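Local coordinates for nicotinate-nucleotide--dimethylbenzimidazole phosphoribosyltransferase (Thermus thermophilus HB8, PDB 1WX1), which probably catalyses transfer of the phosphoribosyl group of nicotinate mononucleotide to 5,6-dimethylbenzimidazole, giving alpha-ribazole 5'-phosphate for cobalamin biosynthesis, at residues R12-T17 against E329-R334; V29-A34 against A318-L322; V58-S64 against I165-T169. All blocks are in the same frame, centred on the assembly; numbering follows the deposited sequence.

Overall arrangement
Interactions 1 and 2 are neighbours, with centres about 16 Å apart. Both bring the start of the chain against its end. Helix 3-14 joins them: Arg12 NE lies 2.8 Å from Leu322 O, a probable hydrogen bond, and Met13 CE lies 3.7 Å from Ala30 CB. Both contacts reach the second subunit of the dimer. Interaction 3 lies on the other side of the chain's centre. Its centre is about 54 Å from that of interaction 1 and about 40 Å from that of interaction 2, and it touches neither. It is the contact close to the predicted active site, with the side chain of Ile165 about 9 Å from that of Glu304, the probable proton acceptor.

Interaction 1 (R12-T17 against E329-R334)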
ATOM      1  N   ARG A  12      14.563 -14.147 -14.307  1.00 26.65           N
ATOM      2  CA  ARG A  12      14.500 -12.804 -14.873  1.00 24.97           C
ATOM      3  C   ARG A  12      14.595 -11.751 -13.771  1.00 24.60           C
ATOM      4  O   ARG A  12      15.285 -10.742 -13.922  1.00 23.34           O
ATOM      5  CB  ARG A  12      13.203 -12.605 -15.671  1.00 25.19           C
ATOM      6  CG  ARG A  12      13.130 -11.235 -16.328  1.00 22.80           C
ATOM      7  CD  ARG A  12      11.862 -11.009 -17.150  1.00 25.69           C
ATOM      8  NE  ARG A  12      11.865  -9.663 -17.726  1.00 25.56           N
ATOM      9  CZ  ARG A  12      12.635  -9.284 -18.742  1.00 27.86           C
ATOM     10  NH1 ARG A  12      13.462 -10.153 -19.313  1.00 25.42           N
ATOM     11  NH2 ARG A  12      12.604  -8.028 -19.172  1.00 26.82           N
ATOM     12  N   MET A  13      13.899 -12.001 -12.666  1.00 24.29           N
ATOM     13  CA  MET A  13      13.886 -11.095 -11.520  1.00 24.51           C
ATOM     14  C   MET A  13      15.314 -10.811 -11.059  1.00 26.57           C
ATOM     15  O   MET A  13      15.696  -9.659 -10.832  1.00 23.66           O
ATOM     16  CB  MET A  13      13.091 -11.728 -10.371  1.00 22.85           C
ATOM     17  CG  MET A  13      12.970 -10.871  -9.122  1.00 24.12           C
ATOM     18  SD  MET A  13      12.000  -9.365  -9.380  1.00 24.25           S
ATOM     19  CE  MET A  13      10.328 -10.070  -9.512  1.00 23.00           C
ATOM     20  N   ASP A  14      16.097 -11.876 -10.930  1.00 28.73           N
ATOM     21  CA  ASP A  14      17.482 -11.760 -10.495  1.00 32.02           C
ATOM     22  C   ASP A  14      18.343 -10.962 -11.473  1.00 32.48           C
ATOM     23  O   ASP A  14      19.414 -10.479 -11.107  1.00 34.98           O
ATOM     24  CB  ASP A  14      18.090 -13.154 -10.295  1.00 33.75           C
ATOM     25  CG  ASP A  14      19.522 -13.098  -9.797  1.00 36.19           C
ATOM     26  OD1 ASP A  14      20.425 -13.570 -10.520  1.00 37.08           O
ATOM     27  OD2 ASP A  14      19.745 -12.571  -8.685  1.00 36.56           O
ATOM     28  N   GLN A  15      17.877 -10.817 -12.711  1.00 31.69           N
ATOM     29  CA  GLN A  15      18.632 -10.077 -13.718  1.00 32.57           C
ATOM     30  C   GLN A  15      18.074  -8.698 -14.072  1.00 31.15           C
ATOM     31  O   GLN A  15      18.588  -8.032 -14.970  1.00 30.45           O
ATOM     32  CB  GLN A  15      18.768 -10.917 -14.994  1.00 34.06           C
ATOM     33  CG  GLN A  15      19.704 -12.113 -14.833  1.00 39.07           C
ATOM     34  CD  GLN A  15      21.117 -11.698 -14.430  1.00 43.16           C
ATOM     35  OE1 GLN A  15      21.818 -11.026 -15.189  1.00 44.24           O
ATOM     36  NE2 GLN A  15      21.537 -12.097 -13.230  1.00 44.71           N
ATOM     37  N   LEU A  16      17.032  -8.263 -13.369  1.00 29.64           N
ATOM     38  CA  LEU A  16      16.445  -6.952 -13.636  1.00 27.22           C
ATOM     39  C   LEU A  16      17.386  -5.848 -13.169  1.00 26.99           C
ATOM     40  O   LEU A  16      18.209  -6.063 -12.281  1.00 25.78           O
ATOM     41  CB  LEU A  16      15.093  -6.814 -12.933  1.00 25.05           C
ATOM     42  CG  LEU A  16      13.987  -7.752 -13.425  1.00 25.10           C
ATOM     43  CD1 LEU A  16      12.704  -7.441 -12.669  1.00 22.71           C
ATOM     44  CD2 LEU A  16      13.781  -7.585 -14.934  1.00 22.74           C
ATOM     45  N   THR A  17      17.258  -4.667 -13.767  1.00 27.70           N
ATOM     46  CA  THR A  17      18.118  -3.541 -13.422  1.00 29.27           C
ATOM     47  C   THR A  17      17.851  -2.918 -12.056  1.00 30.45           C
ATOM     48  O   THR A  17      17.240  -1.855 -11.941  1.00 31.30           O
ATOM     49  CB  THR A  17      18.055  -2.437 -14.506  1.00 29.58           C
ATOM     50  OG1 THR A  17      16.689  -2.088 -14.767  1.00 29.25           O
ATOM     51  CG2 THR A  17      18.707  -2.929 -15.797  1.00 29.54           C
ATOM     52  N   GLU A 329      19.698  -6.289 -21.153  1.00 39.06           N
ATOM     53  CA  GLU A 329      18.781  -5.581 -22.042  1.00 37.09           C
ATOM     54  C   GLU A 329      18.978  -4.069 -22.040  1.00 36.98           C
ATOM     55  O   GLU A 329      18.846  -3.419 -23.079  1.00 36.29           O
ATOM     56  CB  GLU A 329      17.331  -5.895 -21.655  1.00 37.18           C
ATOM     57  CG  GLU A 329      16.927  -7.351 -21.864  1.00 36.21           C
ATOM     58  CD  GLU A 329      15.547  -7.676 -21.299  1.00 36.07           C
ATOM     59  OE1 GLU A 329      15.109  -8.839 -21.438  1.00 36.08           O
ATOM     60  OE2 GLU A 329      14.902  -6.778 -20.716  1.00 33.90           O
ATOM     61  N   ALA A 330      19.292  -3.512 -20.874  1.00 35.34           N
ATOM     62  CA  ALA A 330      19.474  -2.070 -20.740  1.00 35.86           C
ATOM     63  C   ALA A 330      20.915  -1.606 -20.904  1.00 35.97           C
ATOM     64  O   ALA A 330      21.164  -0.416 -21.066  1.00 37.79           O
ATOM     65  CB  ALA A 330      18.939  -1.604 -19.388  1.00 34.08           C
ATOM     66  N   GLY A 331      21.860  -2.539 -20.860  1.00 36.77           N
ATOM     67  CA  GLY A 331      23.256  -2.162 -20.996  1.00 37.42           C
ATOM     68  C   GLY A 331      23.762  -1.481 -19.738  1.00 38.35           C
ATOM     69  O   GLY A 331      24.468  -0.471 -19.797  1.00 38.10           O
ATOM     70  N   VAL A 332      23.380  -2.031 -18.591  1.00 38.48           N
ATOM     71  CA  VAL A 332      23.798  -1.498 -17.301  1.00 38.27           C
ATOM     72  C   VAL A 332      24.848  -2.449 -16.736  1.00 39.96           C
ATOM     73  O   VAL A 332      24.663  -3.664 -16.773  1.00 39.39           O
ATOM     74  CB  VAL A 332      22.601  -1.404 -16.315  1.00 36.96           C
ATOM     75  CG1 VAL A 332      23.073  -0.894 -14.953  1.00 34.44           C
ATOM     76  CG2 VAL A 332      21.537  -0.478 -16.877  1.00 36.23           C
ATOM     77  N   SER A 333      25.950  -1.893 -16.233  1.00 41.99           N
ATOM     78  CA  SER A 333      27.050  -2.681 -15.663  1.00 45.62           C
ATOM     79  C   SER A 333      26.589  -3.289 -14.339  1.00 48.27           C
ATOM     80  O   SER A 333      25.717  -2.744 -13.686  1.00 48.33           O
ATOM     81  CB  SER A 333      28.266  -1.802 -15.416  1.00 44.96           C
ATOM     82  OG  SER A 333      28.646  -1.122 -16.601  1.00 44.84           O
ATOM     83  N   ARG A 334      27.216  -4.378 -13.899  1.00 51.57           N
ATOM     84  CA  ARG A 334      26.755  -5.056 -12.694  1.00 54.78           C
ATOM     85  C   ARG A 334      27.731  -4.922 -11.548  1.00 56.83           C
ATOM     86  O   ARG A 334      28.784  -4.285 -11.681  1.00 56.86           O
ATOM     87  CB  ARG A 334      26.533  -6.510 -12.978  1.00 54.94           C
ATOM     88  CG  ARG A 334      26.433  -6.794 -14.459  1.00 55.49           C
ATOM     89  CD  ARG A 334      26.385  -8.279 -14.698  1.00 55.99           C
ATOM     90  NE  ARG A 334      25.530  -8.561 -15.832  1.00 55.81           N
ATOM     91  CZ  ARG A 334      24.422  -9.296 -15.764  1.00 55.64           C
ATOM     92  NH1 ARG A 334      24.029  -9.834 -14.612  1.00 54.90           N
ATOM     93  NH2 ARG A 334      23.694  -9.494 -16.852  1.00 56.23           N
TER
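Arg12 reaches Glu329 with a fully stretched chain. Its CG is anti to the backbone N (chi1 -177°), and the chain runs straight on to NE. Glu329 is extended beyond CG and comes to meet it, the two side chains crossing at about a right angle. The result is an end-on, two-nitrogen salt bridge. Arg12 NH1 gives a nearly straight bond to Glu329 OE1 at 3.0 Å, and Arg12 NH2 bonds to Glu329 OE2, also at 3.0 Å, on its syn lone pair. The pairing is not flat: the guanidinium and carboxylate planes are 37° apart. Arg12 NE bonds to the backbone O of Leu322, and Thr326 N bonds to Glu329 OE2, so both charged groups have a second hold.

Gln15 turns at its CB-CG bond and presents its amide to Arg334. One oxygen takes both donors: Arg334 NH1 is 2.6 Å from Gln15 OE1, on a lone pair in the carbonyl plane, and Arg334 NH2 is 2.9 Å from Gln15 OE1, nearly along the C=O axis. Amide and guanidinium are almost coplanar, 15° apart. Gln15 NE2 donates to Asp14 OD1 from above the carboxylate plane. With an alanine here, the Arg334 guanidinium would probably lose the oxygen that receives two of its N-H groups and be free to turn.

The methyl of Thr17 fills the apolar part. Thr17 CG2 packs 3.8 Å from Ala330 CB and 3.9 Å from Val332 CG2. Its hydroxyl is engaged elsewhere, with Asn77 of the second subunit and with Ala325 O.

The contact fastens the end of helix 3-14 to the C-terminal tail beside the dimer interface. Lys41 NZ lies near Arg12 NH2, and the negative charge of Glu329 would be expected to offset that crowding of positive charge.

Interaction 2 (V29-A34 against A318-L322)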
ATOM      1  N   VAL A  29       5.571 -11.428  -4.819  1.00 20.09           N
ATOM      2  CA  VAL A  29       4.234 -11.233  -5.363  1.00 18.11           C
ATOM      3  C   VAL A  29       4.286 -11.354  -6.887  1.00 17.99           C
ATOM      4  O   VAL A  29       3.479 -12.057  -7.495  1.00 15.94           O
ATOM      5  CB  VAL A  29       3.681  -9.836  -4.980  1.00 16.81           C
ATOM      6  CG1 VAL A  29       2.332  -9.605  -5.653  1.00 19.05           C
ATOM      7  CG2 VAL A  29       3.535  -9.731  -3.458  1.00 17.52           C
ATOM      8  N   ALA A  30       5.246 -10.665  -7.497  1.00 16.32           N
ATOM      9  CA  ALA A  30       5.411 -10.696  -8.951  1.00 17.66           C
ATOM     10  C   ALA A  30       5.599 -12.125  -9.454  1.00 18.43           C
ATOM     11  O   ALA A  30       4.986 -12.541 -10.441  1.00 17.01           O
ATOM     12  CB  ALA A  30       6.614  -9.837  -9.361  1.00 17.93           C
ATOM     13  N   LEU A  31       6.459 -12.880  -8.776  1.00 18.89           N
ATOM     14  CA  LEU A  31       6.724 -14.259  -9.176  1.00 18.11           C
ATOM     15  C   LEU A  31       5.473 -15.121  -9.095  1.00 19.01           C
ATOM     16  O   LEU A  31       5.228 -15.961  -9.959  1.00 19.45           O
ATOM     17  CB  LEU A  31       7.816 -14.860  -8.297  1.00 18.78           C
ATOM     18  CG  LEU A  31       9.162 -14.134  -8.326  1.00 21.58           C
ATOM     19  CD1 LEU A  31      10.128 -14.813  -7.355  1.00 21.28           C
ATOM     20  CD2 LEU A  31       9.722 -14.149  -9.743  1.00 20.97           C
ATOM     21  N   ARG A  32       4.679 -14.922  -8.051  1.00 19.50           N
ATOM     22  CA  ARG A  32       3.459 -15.704  -7.905  1.00 19.84           C
ATOM     23  C   ARG A  32       2.480 -15.349  -9.018  1.00 18.19           C
ATOM     24  O   ARG A  32       1.851 -16.228  -9.604  1.00 19.80           O
ATOM     25  CB  ARG A  32       2.825 -15.456  -6.532  1.00 19.06           C
ATOM     26  CG  ARG A  32       3.670 -15.940  -5.362  1.00 25.51           C
ATOM     27  CD  ARG A  32       2.919 -15.783  -4.039  1.00 24.86           C
ATOM     28  NE  ARG A  32       1.681 -16.554  -4.045  1.00 23.38           N
ATOM     29  CZ  ARG A  32       0.618 -16.276  -3.296  1.00 25.26           C
ATOM     30  NH1 ARG A  32       0.635 -15.235  -2.468  1.00 21.94           N
ATOM     31  NH2 ARG A  32      -0.467 -17.036  -3.384  1.00 23.38           N
ATOM     32  N   LEU A  33       2.361 -14.060  -9.317  1.00 17.93           N
ATOM     33  CA  LEU A  33       1.466 -13.610 -10.378  1.00 18.29           C
ATOM     34  C   LEU A  33       1.879 -14.219 -11.717  1.00 19.75           C
ATOM     35  O   LEU A  33       1.033 -14.678 -12.492  1.00 19.55           O
ATOM     36  CB  LEU A  33       1.481 -12.080 -10.462  1.00 16.73           C
ATOM     37  CG  LEU A  33       0.849 -11.389  -9.247  1.00 16.01           C
ATOM     38  CD1 LEU A  33       1.050  -9.880  -9.330  1.00 15.96           C
ATOM     39  CD2 LEU A  33      -0.645 -11.742  -9.194  1.00 17.65           C
ATOM     40  N   ALA A  34       3.180 -14.225 -11.992  1.00 20.61           N
ATOM     41  CA  ALA A  34       3.681 -14.797 -13.237  1.00 20.53           C
ATOM     42  C   ALA A  34       3.314 -16.272 -13.333  1.00 20.42           C
ATOM     43  O   ALA A  34       2.849 -16.738 -14.373  1.00 22.69           O
ATOM     44  CB  ALA A  34       5.201 -14.630 -13.322  1.00 20.23           C
ATOM     45  N   ALA A 318       3.451  -4.833  -8.735  1.00 17.23           N
ATOM     46  CA  ALA A 318       4.274  -6.029  -8.632  1.00 16.76           C
ATOM     47  C   ALA A 318       4.396  -6.719  -9.992  1.00 16.84           C
ATOM     48  O   ALA A 318       5.485  -7.125 -10.397  1.00 17.44           O
ATOM     49  CB  ALA A 318       3.671  -6.987  -7.604  1.00 17.63           C
ATOM     50  N   ALA A 319       3.278  -6.847 -10.697  1.00 17.44           N
ATOM     51  CA  ALA A 319       3.287  -7.491 -12.009  1.00 20.09           C
ATOM     52  C   ALA A 319       4.212  -6.762 -12.987  1.00 19.76           C
ATOM     53  O   ALA A 319       4.904  -7.397 -13.781  1.00 20.52           O
ATOM     54  CB  ALA A 319       1.867  -7.547 -12.573  1.00 21.19           C
ATOM     55  N   ARG A 320       4.228  -5.432 -12.917  1.00 20.47           N
ATOM     56  CA  ARG A 320       5.063  -4.622 -13.803  1.00 19.34           C
ATOM     57  C   ARG A 320       6.566  -4.760 -13.546  1.00 19.51           C
ATOM     58  O   ARG A 320       7.378  -4.429 -14.411  1.00 18.87           O
ATOM     59  CB  ARG A 320       4.676  -3.143 -13.692  1.00 22.27           C
ATOM     60  CG  ARG A 320       3.243  -2.828 -14.114  1.00 24.74           C
ATOM     61  CD  ARG A 320       2.964  -3.282 -15.540  1.00 27.10           C
ATOM     62  NE  ARG A 320       3.923  -2.736 -16.501  1.00 28.61           N
ATOM     63  CZ  ARG A 320       3.841  -2.913 -17.817  1.00 30.34           C
ATOM     64  NH1 ARG A 320       2.840  -3.619 -18.331  1.00 31.24           N
ATOM     65  NH2 ARG A 320       4.760  -2.390 -18.622  1.00 28.09           N
ATOM     66  N   ILE A 321       6.946  -5.236 -12.365  1.00 17.45           N
ATOM     67  CA  ILE A 321       8.367  -5.394 -12.059  1.00 18.78           C
ATOM     68  C   ILE A 321       9.058  -6.234 -13.124  1.00 18.71           C
ATOM     69  O   ILE A 321      10.153  -5.901 -13.576  1.00 18.74           O
ATOM     70  CB  ILE A 321       8.591  -6.072 -10.682  1.00 18.41           C
ATOM     71  CG1 ILE A 321       8.134  -5.142  -9.560  1.00 19.25           C
ATOM     72  CG2 ILE A 321      10.069  -6.411 -10.503  1.00 20.49           C
ATOM     73  CD1 ILE A 321       8.176  -5.774  -8.177  1.00 20.49           C
ATOM     74  N   LEU A 322       8.406  -7.319 -13.528  1.00 19.28           N
ATOM     75  CA  LEU A 322       8.966  -8.222 -14.525  1.00 19.47           C
ATOM     76  C   LEU A 322       9.020  -7.612 -15.925  1.00 21.08           C
ATOM     77  O   LEU A 322       9.584  -8.200 -16.845  1.00 20.95           O
ATOM     78  CB  LEU A 322       8.183  -9.539 -14.524  1.00 18.88           C
ATOM     79  CG  LEU A 322       8.486 -10.395 -13.282  1.00 19.38           C
ATOM     80  CD1 LEU A 322       7.396 -11.431 -13.053  1.00 17.40           C
ATOM     81  CD2 LEU A 322       9.843 -11.064 -13.460  1.00 20.43           C
TER
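Val29 and Ala318 make the closest contact between side chains, and all the side chains that meet here are apolar. With chi1 at 175°, Val29 turns CG1 away from its own N and sets this methyl 3.5 Å from Ala318 CB. Leu33, one turn further along the same helix, reaches the same part of the partner. Its CD1 lies 4.3 Å from Ala318 CB and 4.1 Å from Ala319 CB. Leu322 works from the other segment. Its CD1 packs against two alanines one helical turn apart, at 4.1 Å from Ala30 CB and 3.9 Å from Ala34 CB. Ala30 CB also lies 4.5 Å from Ile321 CB.

A second kind of contact sets side-chain carbon against backbone. Ala30 CB comes to 3.1 Å from Ala318 O, a tight approach. That oxygen already accepts the backbone N-H of Ile321 within its own segment. Leu322 CD1 likewise rests against Ala30 O. With only a methyl on each of Ala30 and Ala318, the backbones come near: their CA atoms are 4.8 Å apart.

Other parts of the fold enclose the contact. Phe273 of strand 272-274 packs on Val29 and Leu33. Met13 of helix 3-14 touches Ile321, and Phe88 of the second subunit packs on the same isoleucine.

The arrangement is alanine-mediated close packing of two helices. It buries helix 24-37, near the start of the chain, against helix 306-321, near its end. The pair lies beside strand 272-274, at one edge of the parallel sheet within this chain, and away from the predicted catalytic residue.

Interaction 3 (V58-S64 against I165-T169); sequences VVAEGVS and IGNTT
Ile165 opens the contact by lying between Val59 and Ser64. Chi1 of -64° leaves its CG2 facing both: it meets Val59 CG1 at 4.0 Å and Ser64 OG at 3.5 Å. Ser64 OG is also hydrogen-bonded to Tyr66 N. The Val59 methyl rests on Ile165 O. Gly166 follows at the N-cap position of helix 167-179. Val59 CG1 and Val63 CG2 each come to 4.3 Å from Gly166 CA. A CB at Gly166 would clash with Val59 CG1 and, at these backbone angles, be jammed against Ile165 O, which fits a glycine.

Thr168 joins through a water, which lies 2.9 Å from Thr168 OG1 and 2.6 Å from Thr169 OG1. The water also makes a weak bond to Val63 O, bridging the segments. Thr169 then faces two valines: its hydroxyl oxygen lies against Val63 CB and its CG2 against Val58 CG2. Lys201 of helix 195-210 packs on both Val63 and Thr169.

Both segments follow the C-terminal ends of adjacent parallel strands, 47-54 and 157-163. Loops at this end of a parallel alpha/beta sheet commonly form the active site, consistent with Glu304, the predicted proton acceptor, lying near Ile165.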
ATOM      1  N   VAL A  58     -27.107 -14.167  15.686  1.00 15.39           N
ATOM      2  CA  VAL A  58     -26.276 -14.026  16.880  1.00 15.35           C
ATOM      3  C   VAL A  58     -26.255 -12.600  17.442  1.00 15.63           C
ATOM      4  O   VAL A  58     -25.758 -12.374  18.544  1.00 16.36           O
ATOM      5  CB  VAL A  58     -24.823 -14.532  16.617  1.00 16.14           C
ATOM      6  CG1 VAL A  58     -24.040 -13.518  15.811  1.00 16.40           C
ATOM      7  CG2 VAL A  58     -24.128 -14.849  17.944  1.00 17.89           C
ATOM      8  N   VAL A  59     -26.804 -11.639  16.702  1.00 15.63           N
ATOM      9  CA  VAL A  59     -26.838 -10.270  17.203  1.00 17.37           C
ATOM     10  C   VAL A  59     -27.666 -10.229  18.483  1.00 17.28           C
ATOM     11  O   VAL A  59     -27.547  -9.302  19.278  1.00 17.78           O
ATOM     12  CB  VAL A  59     -27.469  -9.280  16.194  1.00 19.38           C
ATOM     13  CG1 VAL A  59     -26.583  -9.157  14.958  1.00 20.97           C
ATOM     14  CG2 VAL A  59     -28.871  -9.744  15.819  1.00 24.52           C
ATOM     15  N   ALA A  60     -28.503 -11.242  18.677  1.00 17.34           N
ATOM     16  CA  ALA A  60     -29.347 -11.306  19.863  1.00 18.72           C
ATOM     17  C   ALA A  60     -28.515 -11.528  21.128  1.00 20.18           C
ATOM     18  O   ALA A  60     -29.011 -11.349  22.242  1.00 19.74           O
ATOM     19  CB  ALA A  60     -30.382 -12.416  19.709  1.00 16.74           C
ATOM     20  N   GLU A  61     -27.254 -11.917  20.950  1.00 18.81           N
ATOM     21  CA  GLU A  61     -26.353 -12.157  22.075  1.00 19.49           C
ATOM     22  C   GLU A  61     -25.618 -10.885  22.505  1.00 19.57           C
ATOM     23  O   GLU A  61     -24.735 -10.930  23.368  1.00 18.31           O
ATOM     24  CB  GLU A  61     -25.322 -13.229  21.712  1.00 20.64           C
ATOM     25  CG  GLU A  61     -25.902 -14.605  21.400  1.00 22.36           C
ATOM     26  CD  GLU A  61     -26.686 -15.192  22.561  1.00 25.71           C
ATOM     27  OE1 GLU A  61     -26.218 -15.075  23.710  1.00 30.67           O
ATOM     28  OE2 GLU A  61     -27.761 -15.781  22.327  1.00 25.66           O
ATOM     29  N   GLY A  62     -25.970  -9.761  21.892  1.00 19.04           N
ATOM     30  CA  GLY A  62     -25.341  -8.496  22.235  1.00 19.90           C
ATOM     31  C   GLY A  62     -23.862  -8.460  21.898  1.00 22.25           C
ATOM     32  O   GLY A  62     -23.042  -8.025  22.710  1.00 23.12           O
ATOM     33  N   VAL A  63     -23.518  -8.906  20.695  1.00 22.67           N
ATOM     34  CA  VAL A  63     -22.125  -8.940  20.267  1.00 24.13           C
ATOM     35  C   VAL A  63     -21.736  -7.760  19.382  1.00 25.28           C
ATOM     36  O   VAL A  63     -20.597  -7.678  18.923  1.00 27.69           O
ATOM     37  CB  VAL A  63     -21.813 -10.249  19.514  1.00 23.73           C
ATOM     38  CG1 VAL A  63     -22.083 -11.437  20.420  1.00 24.04           C
ATOM     39  CG2 VAL A  63     -22.662 -10.343  18.244  1.00 24.40           C
ATOM     40  N   SER A  64     -22.677  -6.852  19.145  1.00 25.76           N
ATOM     41  CA  SER A  64     -22.420  -5.680  18.318  1.00 27.18           C
ATOM     42  C   SER A  64     -23.123  -4.434  18.848  1.00 28.21           C
ATOM     43  O   SER A  64     -24.249  -4.507  19.343  1.00 28.70           O
ATOM     44  CB  SER A  64     -22.880  -5.940  16.882  1.00 27.57           C
ATOM     45  OG  SER A  64     -22.688  -4.790  16.078  1.00 29.83           O
ATOM     46  N   ILE A 165     -23.865  -7.229  10.174  1.00 17.54           N
ATOM     47  CA  ILE A 165     -23.728  -6.905  11.589  1.00 16.40           C
ATOM     48  C   ILE A 165     -23.651  -8.210  12.373  1.00 15.76           C
ATOM     49  O   ILE A 165     -24.491  -9.092  12.208  1.00 15.27           O
ATOM     50  CB  ILE A 165     -24.930  -6.063  12.088  1.00 16.98           C
ATOM     51  CG1 ILE A 165     -24.954  -4.712  11.363  1.00 15.66           C
ATOM     52  CG2 ILE A 165     -24.837  -5.857  13.593  1.00 14.16           C
ATOM     53  CD1 ILE A 165     -23.669  -3.915  11.496  1.00 17.02           C
ATOM     54  N   GLY A 166     -22.622  -8.328  13.205  1.00 17.75           N
ATOM     55  CA  GLY A 166     -22.430  -9.528  13.998  1.00 18.71           C
ATOM     56  C   GLY A 166     -21.634 -10.609  13.288  1.00 19.95           C
ATOM     57  O   GLY A 166     -21.431 -11.689  13.841  1.00 20.89           O
ATOM     58  N   ASN A 167     -21.147 -10.335  12.082  1.00 18.42           N
ATOM     59  CA  ASN A 167     -20.423 -11.384  11.377  1.00 18.10           C
ATOM     60  C   ASN A 167     -19.015 -11.703  11.890  1.00 18.17           C
ATOM     61  O   ASN A 167     -18.439 -12.718  11.509  1.00 18.39           O
ATOM     62  CB  ASN A 167     -20.422 -11.115   9.862  1.00 17.35           C
ATOM     63  CG  ASN A 167     -19.447 -10.042   9.440  1.00 15.45           C
ATOM     64  OD1 ASN A 167     -18.797  -9.400  10.260  1.00 16.45           O
ATOM     65  ND2 ASN A 167     -19.340  -9.844   8.131  1.00 18.14           N
ATOM     66  N   THR A 168     -18.460 -10.870  12.768  1.00 17.08           N
ATOM     67  CA  THR A 168     -17.135 -11.180  13.294  1.00 19.46           C
ATOM     68  C   THR A 168     -17.268 -12.333  14.293  1.00 17.80           C
ATOM     69  O   THR A 168     -16.317 -13.067  14.538  1.00 17.64           O
ATOM     70  CB  THR A 168     -16.472  -9.957  13.975  1.00 21.06           C
ATOM     71  OG1 THR A 168     -17.209  -9.594  15.145  1.00 26.30           O
ATOM     72  CG2 THR A 168     -16.440  -8.775  13.018  1.00 25.18           C
ATOM     73  N   THR A 169     -18.458 -12.502  14.862  1.00 17.77           N
ATOM     74  CA  THR A 169     -18.674 -13.596  15.792  1.00 15.87           C
ATOM     75  C   THR A 169     -18.815 -14.877  14.976  1.00 16.89           C
ATOM     76  O   THR A 169     -18.222 -15.902  15.313  1.00 17.15           O
ATOM     77  CB  THR A 169     -19.936 -13.368  16.657  1.00 18.32           C
ATOM     78  OG1 THR A 169     -19.733 -12.219  17.484  1.00 19.41           O
ATOM     79  CG2 THR A 169     -20.198 -14.570  17.556  1.00 17.90           C
TER
HETATM   80  O   HOH W   1     -19.787  -9.801  16.417  1.00 21.78           O